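Local coordinates for protein sphingomyelinase C (Streptomyces griseocarneus, PDB 7CNE) that belongs to the endonuclease/exonuclease/phosphatase family and has the DNase I-like fold, with two mixed beta-sheets packed face to face, at residues P8-L13 with T142-V147; V102-K107 with A133-N138; V147-Q152 with R172-F177; V249-R252 with R257-G260. All coordinates share one frame; numbering follows the deposited sequence.

Contacts 1 and 2, centres 9 Å apart, both pack the two large beta-sheets against each other. Their strands 131-139 and 142-150 are neighbours in one sheet, where Leu137 N and Val144 O, 2.7 Å apart, probably form a hydrogen bond. Contact 3 continues along strand 142-150 and shares Val147 with contact 1, but adds helix 162-180; its strand ends at His150, whose NE2 is hydrogen-bonded to a succinic acid, probably from the crystallisation liquor. Contact 4 lies at the outermost strand 247-251 of that sheet. It touches contact 1 through Val12 and Val249, and a salt bridge from Arg252 NH2 to Asp175 OD1 (2.8 Å) ties it to contact 3.

Contact 1. Residues P8-L13 with T142-V147; sequences PSLKVL and TRVHVV
Val144 has its CG1 anti to the backbone N (chi1 171°) and its CG2 anti to the carbonyl carbon, and this setting gives each methyl a separate partner: CG1 goes to Leu10, CG2 to Pro8. In Thr142, chi1 of -168° carries OG1 anti to the backbone N and leaves CG2 between N and the carbonyl carbon, where it meets the proline ring. The tightest approach is there, with Thr142 CG2 3.6 Å from Pro8 CD and 3.8 Å from Pro8 CG, so one methyl sits against the CG-CD side of the ring. Pro8 CG also packs on Val144 CG2 at 3.9 Å, the two side chains passing each other in opposite directions. Leu10 and Val144 instead reach out tip to tip, Leu10 CD1 standing 3.9 Å from Val144 CG1.

Everything that touches here is carbon, and the backbones stay well apart: even the nearest alpha carbons, Pro8 CA and Thr142 CA, are separated by 8.1 Å. Leu10 and Val144 are buried, whereas Pro8 and Thr142 close the outer end and remain partly exposed. Beyond the pair, Leu10 also rests on Val139, and Val144 on Gln188 and Met190 of strand 188-192. The carbonyl of Pro8 takes a hydrogen bond from Gln188 NE2, which pins the start of the chain to that same strand.

The N-terminal segment thus enters over the face of one sheet before joining the other as strand 12-19, the face-to-face sheet packing of the DNase I-like alpha/beta sandwich.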
loop_
_atom_site.group_PDB
_atom_site.type_symbol
_atom_site.label_atom_id
_atom_site.label_comp_id
_atom_site.label_asym_id
_atom_site.label_seq_id
_atom_site.Cartn_x
_atom_site.Cartn_y
_atom_site.Cartn_z
ATOM N N PRO A 8 14.393 12.234 -11.740
ATOM C CA PRO A 8 15.064 10.954 -11.475
ATOM C C PRO A 8 14.100 9.776 -11.576
ATOM O O PRO A 8 12.971 9.815 -11.077
ATOM C CB PRO A 8 15.620 11.128 -10.055
ATOM C CG PRO A 8 14.766 12.218 -9.445
ATOM C CD PRO A 8 14.444 13.142 -10.582
ATOM N N SER A 9 14.564 8.721 -12.236
ATOM C CA SER A 9 13.739 7.567 -12.576
ATOM C C SER A 9 13.840 6.531 -11.454
ATOM O O SER A 9 14.900 5.930 -11.250
ATOM C CB SER A 9 14.196 6.985 -13.906
ATOM O OG SER A 9 13.344 5.949 -14.328
ATOM N N LEU A 10 12.741 6.317 -10.738
ATOM C CA LEU A 10 12.719 5.481 -9.545
ATOM C C LEU A 10 11.898 4.214 -9.766
ATOM O O LEU A 10 10.919 4.208 -10.519
ATOM C CB LEU A 10 12.135 6.242 -8.338
ATOM C CG LEU A 10 12.884 7.434 -7.731
ATOM C CD1 LEU A 10 12.286 7.779 -6.360
ATOM C CD2 LEU A 10 14.367 7.133 -7.602
ATOM N N LYS A 11 12.295 3.152 -9.068
ATOM C CA LYS A 11 11.580 1.881 -9.045
ATOM C C LYS A 11 10.790 1.799 -7.745
ATOM O O LYS A 11 11.378 1.888 -6.664
ATOM C CB LYS A 11 12.571 0.723 -9.126
ATOM C CG LYS A 11 12.084 -0.525 -9.823
ATOM C CD LYS A 11 13.269 -1.177 -10.538
ATOM C CE LYS A 11 12.810 -2.270 -11.474
ATOM N NZ LYS A 11 13.169 -3.634 -10.971
ATOM N N VAL A 12 9.473 1.617 -7.835
ATOM C CA VAL A 12 8.623 1.694 -6.643
ATOM C C VAL A 12 7.799 0.421 -6.512
ATOM O O VAL A 12 7.076 0.043 -7.445
ATOM C CB VAL A 12 7.707 2.929 -6.671
ATOM C CG1 VAL A 12 6.837 2.965 -5.406
ATOM C CG2 VAL A 12 8.564 4.211 -6.790
ATOM N N LEU A 13 7.908 -0.234 -5.356
ATOM C CA LEU A 13 7.110 -1.414 -5.030
ATOM C C LEU A 13 5.949 -1.027 -4.124
ATOM O O LEU A 13 6.134 -0.299 -3.145
ATOM C CB LEU A 13 7.968 -2.479 -4.338
ATOM C CG LEU A 13 7.256 -3.606 -3.584
ATOM C CD1 LEU A 13 6.581 -4.594 -4.558
ATOM C CD2 LEU A 13 8.236 -4.344 -2.668
ATOM N N THR A 142 17.430 16.452 -6.330
ATOM C CA THR A 142 16.107 17.066 -6.323
ATOM C C THR A 142 15.207 16.274 -5.378
ATOM O O THR A 142 15.664 15.386 -4.652
ATOM C CB THR A 142 15.544 17.157 -7.746
ATOM O OG1 THR A 142 14.381 17.996 -7.744
ATOM C CG2 THR A 142 15.180 15.777 -8.282
ATOM N N ARG A 143 13.922 16.608 -5.376
ATOM C CA ARG A 143 12.969 16.023 -4.451
ATOM C C ARG A 143 11.952 15.186 -5.205
ATOM O O ARG A 143 11.568 15.518 -6.331
ATOM C CB ARG A 143 12.252 17.104 -3.639
ATOM C CG ARG A 143 13.167 17.850 -2.695
ATOM C CD ARG A 143 12.455 19.056 -2.113
ATOM N NE ARG A 143 13.164 19.587 -0.956
ATOM C CZ ARG A 143 12.645 20.471 -0.109
ATOM N NH1 ARG A 143 11.407 20.912 -0.295
ATOM N NH2 ARG A 143 13.361 20.910 0.920
ATOM N N VAL A 144 11.527 14.094 -4.574
ATOM C CA VAL A 144 10.474 13.225 -5.085
ATOM C C VAL A 144 9.464 13.033 -3.961
ATOM O O VAL A 144 9.849 12.750 -2.820
ATOM C CB VAL A 144 11.040 11.870 -5.556
ATOM C CG1 VAL A 144 9.919 10.902 -5.885
ATOM C CG2 VAL A 144 11.965 12.075 -6.762
ATOM N N HIS A 145 8.182 13.193 -4.275
ATOM C CA HIS A 145 7.117 13.120 -3.285
ATOM C C HIS A 145 6.355 11.818 -3.468
ATOM O O HIS A 145 5.985 11.462 -4.595
ATOM C CB HIS A 145 6.166 14.320 -3.406
ATOM C CG HIS A 145 6.866 15.641 -3.389
ATOM N ND1 HIS A 145 6.766 16.523 -2.332
ATOM C CD2 HIS A 145 7.704 16.217 -4.284
ATOM C CE1 HIS A 145 7.504 17.588 -2.581
ATOM N NE2 HIS A 145 8.087 17.426 -3.757
ATOM N N VAL A 146 6.118 11.108 -2.366
ATOM C CA VAL A 146 5.395 9.844 -2.400
ATOM C C VAL A 146 4.294 9.894 -1.357
ATOM O O VAL A 146 4.551 10.258 -0.206
ATOM C CB VAL A 146 6.321 8.638 -2.142
ATOM C CG1 VAL A 146 5.517 7.339 -2.161
ATOM C CG2 VAL A 146 7.423 8.584 -3.178
ATOM N N VAL A 147 3.076 9.537 -1.760
ATOM C CA VAL A 147 1.988 9.240 -0.831
ATOM C C VAL A 147 1.776 7.734 -0.857
ATOM O O VAL A 147 1.553 7.151 -1.924
ATOM C CB VAL A 147 0.688 9.976 -1.194
ATOM C CG1 VAL A 147 -0.456 9.566 -0.229
ATOM C CG2 VAL A 147 0.901 11.495 -1.195
#

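Contact 2. Residues V102-K107 with A133-N138; sequences VTVLSK and AYVVLN
No flat group mediates between Val104 and Ser106 on one side and Ala133, Val135 and Leu137 on the other; the one ring in these strands, Tyr134, points away from 102-107 and meets Phe177 edge-to-face beyond. Val104 faces Ala133 and Val135, and its two methyls divide the work: CG2 packs on Ala133 CB at 4.1 Å, and CG1 meets Val135 CG2, also at 4.1 Å. Val135 CG2 points across because it occupies the crowded position between its backbone N and carbonyl carbon, with CG1 at chi1 -57°. Further along, the forked end of Leu137 closes on a hydroxyl, Ser106 OG lying 3.5 Å from Leu137 CD2 and 3.7 Å from Leu137 CD1.

The strand segments 103-106 and 133-138 run nearly parallel, 19° between them, with axes 8.0 Å apart at closest. They belong to different sheets of the sandwich, packed face on face, with Val48 of strand 48-54 touching both Val104 and Leu137.

All five touching residues are buried. The leucine methyls offer Ser106 OG only van der Waals contact, and its polar need is met by a hydrogen bond to Trp108 O, so the interface can remain apolar despite the serine.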
loop_
_atom_site.group_PDB
_atom_site.type_symbol
_atom_site.label_atom_id
_atom_site.label_comp_id
_atom_site.label_asym_id
_atom_site.label_seq_id
_atom_site.Cartn_x
_atom_site.Cartn_y
_atom_site.Cartn_z
ATOM N N VAL A 102 0.131 1.107 7.083
ATOM C CA VAL A 102 0.942 1.604 5.973
ATOM C C VAL A 102 2.292 2.082 6.494
ATOM O O VAL A 102 2.357 2.857 7.459
ATOM C CB VAL A 102 0.215 2.732 5.219
ATOM C CG1 VAL A 102 1.138 3.380 4.204
ATOM C CG2 VAL A 102 -1.028 2.176 4.527
ATOM N N THR A 103 3.374 1.656 5.832
ATOM C CA THR A 103 4.688 2.236 6.073
ATOM C C THR A 103 5.433 2.382 4.744
ATOM O O THR A 103 5.205 1.622 3.798
ATOM C CB THR A 103 5.501 1.381 7.078
ATOM O OG1 THR A 103 6.784 1.980 7.300
ATOM C CG2 THR A 103 5.692 -0.024 6.546
ATOM N N VAL A 104 6.305 3.385 4.671
ATOM C CA VAL A 104 7.086 3.680 3.473
ATOM C C VAL A 104 8.559 3.525 3.814
ATOM O O VAL A 104 9.036 4.124 4.785
ATOM C CB VAL A 104 6.823 5.103 2.934
ATOM C CG1 VAL A 104 7.698 5.375 1.707
ATOM C CG2 VAL A 104 5.340 5.304 2.612
ATOM N N LEU A 105 9.274 2.746 2.994
ATOM C CA LEU A 105 10.700 2.480 3.144
ATOM C C LEU A 105 11.430 3.001 1.913
ATOM O O LEU A 105 10.931 2.886 0.784
ATOM C CB LEU A 105 10.983 0.968 3.307
ATOM C CG LEU A 105 9.918 0.125 4.026
ATOM C CD1 LEU A 105 10.239 -1.393 3.992
ATOM C CD2 LEU A 105 9.726 0.595 5.460
ATOM N N SER A 106 12.621 3.547 2.118
ATOM C CA SER A 106 13.290 4.256 1.041
ATOM C C SER A 106 14.791 4.038 1.102
ATOM O O SER A 106 15.393 4.126 2.175
ATOM C CB SER A 106 12.973 5.755 1.115
ATOM O OG SER A 106 13.660 6.462 0.109
ATOM N N LYS A 107 15.376 3.762 -0.063
ATOM C CA LYS A 107 16.823 3.783 -0.238
ATOM C C LYS A 107 17.387 5.194 -0.092
ATOM O O LYS A 107 18.546 5.366 0.310
ATOM C CB LYS A 107 17.145 3.184 -1.616
ATOM C CG LYS A 107 18.546 3.407 -2.119
ATOM C CD LYS A 107 18.738 2.754 -3.477
ATOM C CE LYS A 107 20.164 2.946 -3.949
ATOM N NZ LYS A 107 20.352 2.314 -5.274
ATOM N N ALA A 133 0.596 8.109 4.320
ATOM C CA ALA A 133 1.877 8.699 4.662
ATOM C C ALA A 133 2.334 9.566 3.501
ATOM O O ALA A 133 2.175 9.189 2.339
ATOM C CB ALA A 133 2.926 7.621 4.945
ATOM N N TYR A 134 2.910 10.722 3.820
ATOM C CA TYR A 134 3.479 11.627 2.827
ATOM C C TYR A 134 4.966 11.747 3.098
ATOM O O TYR A 134 5.356 12.164 4.191
ATOM C CB TYR A 134 2.826 13.005 2.900
ATOM C CG TYR A 134 3.491 14.069 2.058
ATOM C CD1 TYR A 134 3.416 14.026 0.668
ATOM C CD2 TYR A 134 4.150 15.146 2.649
ATOM C CE1 TYR A 134 3.991 15.003 -0.112
ATOM C CE2 TYR A 134 4.749 16.132 1.867
ATOM C CZ TYR A 134 4.661 16.050 0.490
ATOM O OH TYR A 134 5.226 17.025 -0.301
ATOM N N VAL A 135 5.796 11.395 2.117
ATOM C CA VAL A 135 7.239 11.509 2.276
ATOM C C VAL A 135 7.811 12.337 1.137
ATOM O O VAL A 135 7.364 12.237 -0.011
ATOM C CB VAL A 135 7.948 10.138 2.358
ATOM C CG1 VAL A 135 7.372 9.339 3.486
ATOM C CG2 VAL A 135 7.858 9.375 1.047
ATOM N N VAL A 136 8.783 13.179 1.477
ATOM C CA VAL A 136 9.598 13.903 0.513
ATOM C C VAL A 136 10.975 13.268 0.555
ATOM O O VAL A 136 11.616 13.250 1.611
ATOM C CB VAL A 136 9.686 15.403 0.832
ATOM C CG1 VAL A 136 10.581 16.099 -0.202
ATOM C CG2 VAL A 136 8.302 16.030 0.859
ATOM N N LEU A 137 11.416 12.727 -0.575
ATOM C CA LEU A 137 12.728 12.107 -0.680
ATOM C C LEU A 137 13.697 13.019 -1.416
ATOM O O LEU A 137 13.313 13.748 -2.333
ATOM C CB LEU A 137 12.640 10.772 -1.415
ATOM C CG LEU A 137 11.509 9.850 -0.939
ATOM C CD1 LEU A 137 11.402 8.657 -1.862
ATOM C CD2 LEU A 137 11.724 9.408 0.518
ATOM N N ASN A 138 14.970 12.948 -1.020
ATOM C CA ASN A 138 16.056 13.618 -1.724
ATOM C C ASN A 138 16.773 12.594 -2.602
ATOM O O ASN A 138 17.396 11.657 -2.090
ATOM C CB ASN A 138 17.025 14.271 -0.744
ATOM C CG ASN A 138 17.901 15.286 -1.421
ATOM O OD1 ASN A 138 18.945 14.947 -1.998
ATOM N ND2 ASN A 138 17.460 16.534 -1.405
#

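Contact 3. Residues V147-Q152 with R172-F177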
loop_
_atom_site.group_PDB
_atom_site.type_symbol
_atom_site.label_atom_id
_atom_site.label_comp_id
_atom_site.label_asym_id
_atom_site.label_seq_id
_atom_site.Cartn_x
_atom_site.Cartn_y
_atom_site.Cartn_z
ATOM N N VAL A 147 3.076 9.537 -1.760
ATOM C CA VAL A 147 1.988 9.240 -0.831
ATOM C C VAL A 147 1.776 7.734 -0.857
ATOM O O VAL A 147 1.553 7.151 -1.924
ATOM C CB VAL A 147 0.688 9.976 -1.194
ATOM C CG1 VAL A 147 -0.456 9.566 -0.229
ATOM C CG2 VAL A 147 0.901 11.495 -1.195
ATOM N N GLY A 148 1.851 7.100 0.304
ATOM C CA GLY A 148 1.600 5.672 0.432
ATOM C C GLY A 148 0.311 5.486 1.208
ATOM O O GLY A 148 0.083 6.171 2.205
ATOM N N THR A 149 -0.539 4.571 0.753
ATOM C CA THR A 149 -1.834 4.453 1.410
ATOM C C THR A 149 -2.435 3.073 1.180
ATOM O O THR A 149 -1.901 2.232 0.446
ATOM C CB THR A 149 -2.804 5.549 0.934
ATOM O OG1 THR A 149 -3.922 5.626 1.830
ATOM C CG2 THR A 149 -3.319 5.255 -0.474
ATOM N N HIS A 150 -3.547 2.859 1.871
ATOM C CA HIS A 150 -4.411 1.697 1.726
ATOM C C HIS A 150 -5.827 2.258 1.817
ATOM O O HIS A 150 -6.256 2.657 2.898
ATOM C CB HIS A 150 -4.133 0.674 2.832
ATOM C CG HIS A 150 -4.914 -0.595 2.703
ATOM N ND1 HIS A 150 -4.941 -1.551 3.699
ATOM C CD2 HIS A 150 -5.682 -1.077 1.695
ATOM C CE1 HIS A 150 -5.705 -2.560 3.315
ATOM N NE2 HIS A 150 -6.161 -2.301 2.101
ATOM N N ALA A 151 -6.526 2.335 0.693
ATOM C CA ALA A 151 -7.814 3.016 0.637
ATOM C C ALA A 151 -8.950 2.108 1.123
ATOM O O ALA A 151 -8.773 0.912 1.377
ATOM C CB ALA A 151 -8.091 3.518 -0.786
ATOM N N GLN A 152 -10.132 2.709 1.264
ATOM C CA GLN A 152 -11.294 2.042 1.850
ATOM C C GLN A 152 -11.585 0.689 1.198
ATOM O O GLN A 152 -11.697 0.582 -0.024
ATOM C CB GLN A 152 -12.514 2.958 1.713
ATOM C CG GLN A 152 -13.858 2.293 2.046
ATOM C CD GLN A 152 -14.016 2.065 3.525
ATOM O OE1 GLN A 152 -13.796 2.975 4.312
ATOM N NE2 GLN A 152 -14.389 0.842 3.918
ATOM N N ARG A 172 -9.850 12.286 -3.043
ATOM C CA ARG A 172 -9.905 13.751 -3.110
ATOM C C ARG A 172 -9.245 14.399 -1.895
ATOM O O ARG A 172 -8.680 15.495 -2.009
ATOM C CB ARG A 172 -11.351 14.230 -3.269
ATOM C CG ARG A 172 -11.920 13.909 -4.651
ATOM C CD ARG A 172 -13.246 14.620 -4.938
ATOM N NE ARG A 172 -13.967 13.948 -6.011
ATOM C CZ ARG A 172 -15.230 14.184 -6.346
ATOM N NH1 ARG A 172 -15.953 15.090 -5.681
ATOM N NH2 ARG A 172 -15.773 13.498 -7.346
ATOM N N GLN A 173 -9.285 13.744 -0.735
ATOM C CA GLN A 173 -8.566 14.274 0.419
ATOM C C GLN A 173 -7.063 14.288 0.166
ATOM O O GLN A 173 -6.367 15.240 0.545
ATOM C CB GLN A 173 -8.888 13.458 1.676
ATOM C CG GLN A 173 -8.239 14.057 2.945
ATOM C CD GLN A 173 -8.391 13.190 4.198
ATOM O OE1 GLN A 173 -9.166 12.234 4.226
ATOM N NE2 GLN A 173 -7.651 13.537 5.243
ATOM N N ILE A 174 -6.546 13.230 -0.465
ATOM C CA ILE A 174 -5.135 13.175 -0.836
ATOM C C ILE A 174 -4.820 14.278 -1.836
ATOM O O ILE A 174 -3.832 15.011 -1.696
ATOM C CB ILE A 174 -4.791 11.783 -1.398
ATOM C CG1 ILE A 174 -4.794 10.737 -0.281
ATOM C CG2 ILE A 174 -3.435 11.795 -2.159
ATOM C CD1 ILE A 174 -4.864 9.322 -0.789
ATOM N N ASP A 175 -5.667 14.415 -2.859
ATOM C CA ASP A 175 -5.503 15.480 -3.847
ATOM C C ASP A 175 -5.475 16.855 -3.184
ATOM O O ASP A 175 -4.624 17.698 -3.505
ATOM C CB ASP A 175 -6.629 15.394 -4.886
ATOM C CG ASP A 175 -6.653 16.587 -5.835
ATOM O OD1 ASP A 175 -5.632 16.856 -6.510
ATOM O OD2 ASP A 175 -7.706 17.259 -5.892
ATOM N N ALA A 176 -6.395 17.100 -2.248
ATOM C CA ALA A 176 -6.438 18.409 -1.605
ATOM C C ALA A 176 -5.201 18.633 -0.746
ATOM O O ALA A 176 -4.636 19.736 -0.724
ATOM C CB ALA A 176 -7.721 18.543 -0.782
ATOM N N PHE A 177 -4.751 17.587 -0.050
ATOM C CA PHE A 177 -3.516 17.671 0.727
ATOM C C PHE A 177 -2.329 18.034 -0.165
ATOM O O PHE A 177 -1.524 18.913 0.171
ATOM C CB PHE A 177 -3.279 16.335 1.451
ATOM C CG PHE A 177 -1.947 16.249 2.163
ATOM C CD1 PHE A 177 -1.838 16.606 3.493
ATOM C CD2 PHE A 177 -0.812 15.802 1.498
ATOM C CE1 PHE A 177 -0.617 16.537 4.156
ATOM C CE2 PHE A 177 0.423 15.730 2.149
ATOM C CZ PHE A 177 0.520 16.092 3.479
#
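Ile174 carries the contact between 172-177 and the strand segment, and its side chain can be followed outward atom by atom. Its CB points at the strand but has no close partner there; contact begins at the branches. CG2, anti to the backbone N, meets Val147 CG1 at 4.2 Å, the two side chains lying oblique to one another. The other branch leaves through CG1, beside the backbone N with chi1 at -71°. It then extends at chi2 163° to CD1, which ends between two strand residues, 4.4 Å from Val147 CG1 and 4.4 Å from Thr149 CG2. One isoleucine therefore covers two residues on the helix-facing side of the strand, with Gly148 between them adding no side chain.

The distances describe loose van der Waals packing, completed by Phe132 of the adjacent strand, which touches Val147, Thr149 and Ile174 alike; Leu178 of the same helix gives Val147 further cover. Thr149 is split by its two branches: the methyl goes to the helix, while OG1 is hydrogen-bonded to Gly131 O. One turn on from Ile174, Phe177 extends the aromatic cover, meeting Phe132 edge-to-face. The helix itself is regular here, Ala176 N bonding Arg172 O at 2.8 Å.

Strand 142-150, helix 162-180 and strand 188-192, parallel to the first and next to it in the sheet, make up a beta-alpha-beta crossover, and Ile174 is one of the residues through which its helix packs on the sheet.

Contact 4. Residues V249-R252 with R257-G260; sequences VLHR and RPAG
His251 and Arg257 bury the most surface, and they meet by a CH-pi contact: Arg257 CB sits over one face of the imidazole, 3.5 Å from the centroid of the His251 ring and 16° off its normal. With chi1 at 69°, Arg257 CG lies between its backbone N and carbonyl carbon. The extended chain passes along the histidine as far as Arg257 CD, 3.8 Å from His251 CB, and only the guanidinium end leads away. Pro258 adds the third piece, its CD approaching His251 NE2 obliquely at 3.6 Å. Outside these residues, Trp261 meets the His251 ring edge-to-face, while Gln188 and Met190 pack against the histidine.

The guanidinium takes part only through a water, which lies in its plane at the edge, accepting from Arg257 NH1 at 2.9 Å and donating to Arg252 O at 2.6 Å.

The imidazole is thus held by aliphatic carbon; the charge of Arg257, whose NE stays 6.2 Å from His251 ND1, is probably a minor influence. Strand 247-251 and the following loop are linked by a CH-pi and van der Waals contact at the ring, and by a water bridge at the guanidinium.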
loop_
_atom_site.group_PDB
_atom_site.type_symbol
_atom_site.label_atom_id
_atom_site.label_comp_id
_atom_site.label_asym_id
_atom_site.label_seq_id
_atom_site.Cartn_x
_atom_site.Cartn_y
_atom_site.Cartn_z
ATOM N N VAL A 249 0.922 2.351 -8.631
ATOM C CA VAL A 249 1.834 3.472 -8.380
ATOM C C VAL A 249 1.648 4.436 -9.541
ATOM O O VAL A 249 2.055 4.134 -10.668
ATOM C CB VAL A 249 3.303 3.045 -8.268
ATOM C CG1 VAL A 249 4.206 4.259 -7.906
ATOM C CG2 VAL A 249 3.475 1.895 -7.270
ATOM N N LEU A 250 1.040 5.590 -9.278
ATOM C CA LEU A 250 0.625 6.501 -10.342
ATOM C C LEU A 250 1.115 7.915 -10.059
ATOM O O LEU A 250 1.002 8.410 -8.932
ATOM C CB LEU A 250 -0.906 6.505 -10.506
ATOM C CG LEU A 250 -1.537 5.170 -10.917
ATOM C CD1 LEU A 250 -3.083 5.209 -10.842
ATOM C CD2 LEU A 250 -1.070 4.762 -12.311
ATOM N N HIS A 251 1.639 8.564 -11.095
ATOM C CA HIS A 251 2.090 9.942 -11.007
ATOM C C HIS A 251 0.908 10.910 -11.009
ATOM O O HIS A 251 -0.213 10.575 -11.411
ATOM C CB HIS A 251 3.035 10.267 -12.161
ATOM C CG HIS A 251 4.370 9.618 -12.025
ATOM N ND1 HIS A 251 5.414 10.209 -11.346
ATOM C CD2 HIS A 251 4.825 8.414 -12.445
ATOM C CE1 HIS A 251 6.462 9.405 -11.372
ATOM N NE2 HIS A 251 6.131 8.309 -12.030
ATOM N N ARG A 252 1.183 12.128 -10.553
ATOM C CA ARG A 252 0.191 13.194 -10.463
ATOM C C ARG A 252 0.183 14.030 -11.737
ATOM O O ARG A 252 1.243 14.382 -12.266
ATOM C CB ARG A 252 0.510 14.088 -9.262
ATOM C CG ARG A 252 -0.480 15.199 -9.000
ATOM C CD ARG A 252 -0.329 15.678 -7.558
ATOM N NE ARG A 252 -1.153 16.839 -7.251
ATOM C CZ ARG A 252 -2.407 16.787 -6.812
ATOM N NH1 ARG A 252 -3.011 15.618 -6.625
ATOM N NH2 ARG A 252 -3.059 17.915 -6.561
ATOM N N ARG A 257 7.464 13.430 -14.726
ATOM C CA ARG A 257 7.429 11.988 -14.530
ATOM C C ARG A 257 8.228 11.346 -15.648
ATOM O O ARG A 257 8.404 11.956 -16.706
ATOM C CB ARG A 257 5.983 11.461 -14.520
ATOM C CG ARG A 257 5.271 11.532 -15.876
ATOM C CD ARG A 257 3.916 10.814 -15.791
ATOM N NE ARG A 257 3.219 10.747 -17.074
ATOM C CZ ARG A 257 2.347 11.658 -17.496
ATOM N NH1 ARG A 257 2.065 12.707 -16.732
ATOM N NH2 ARG A 257 1.750 11.517 -18.677
ATOM N N PRO A 258 8.756 10.141 -15.439
ATOM C CA PRO A 258 9.445 9.452 -16.535
ATOM C C PRO A 258 8.474 9.024 -17.629
ATOM O O PRO A 258 7.314 8.683 -17.379
ATOM C CB PRO A 258 10.085 8.234 -15.851
ATOM C CG PRO A 258 10.108 8.575 -14.375
ATOM C CD PRO A 258 8.875 9.403 -14.168
ATOM N N ALA A 259 8.967 9.038 -18.863
ATOM C CA ALA A 259 8.174 8.502 -19.954
ATOM C C ALA A 259 8.109 6.981 -19.853
ATOM O O ALA A 259 8.995 6.328 -19.287
ATOM C CB ALA A 259 8.762 8.922 -21.305
ATOM N N GLY A 260 7.040 6.418 -20.404
ATOM C CA GLY A 260 6.907 4.973 -20.404
ATOM C C GLY A 260 6.789 4.393 -19.014
ATOM O O GLY A 260 7.368 3.336 -18.728
HETATM O O HOH W 1 2.840 13.422 -14.055
#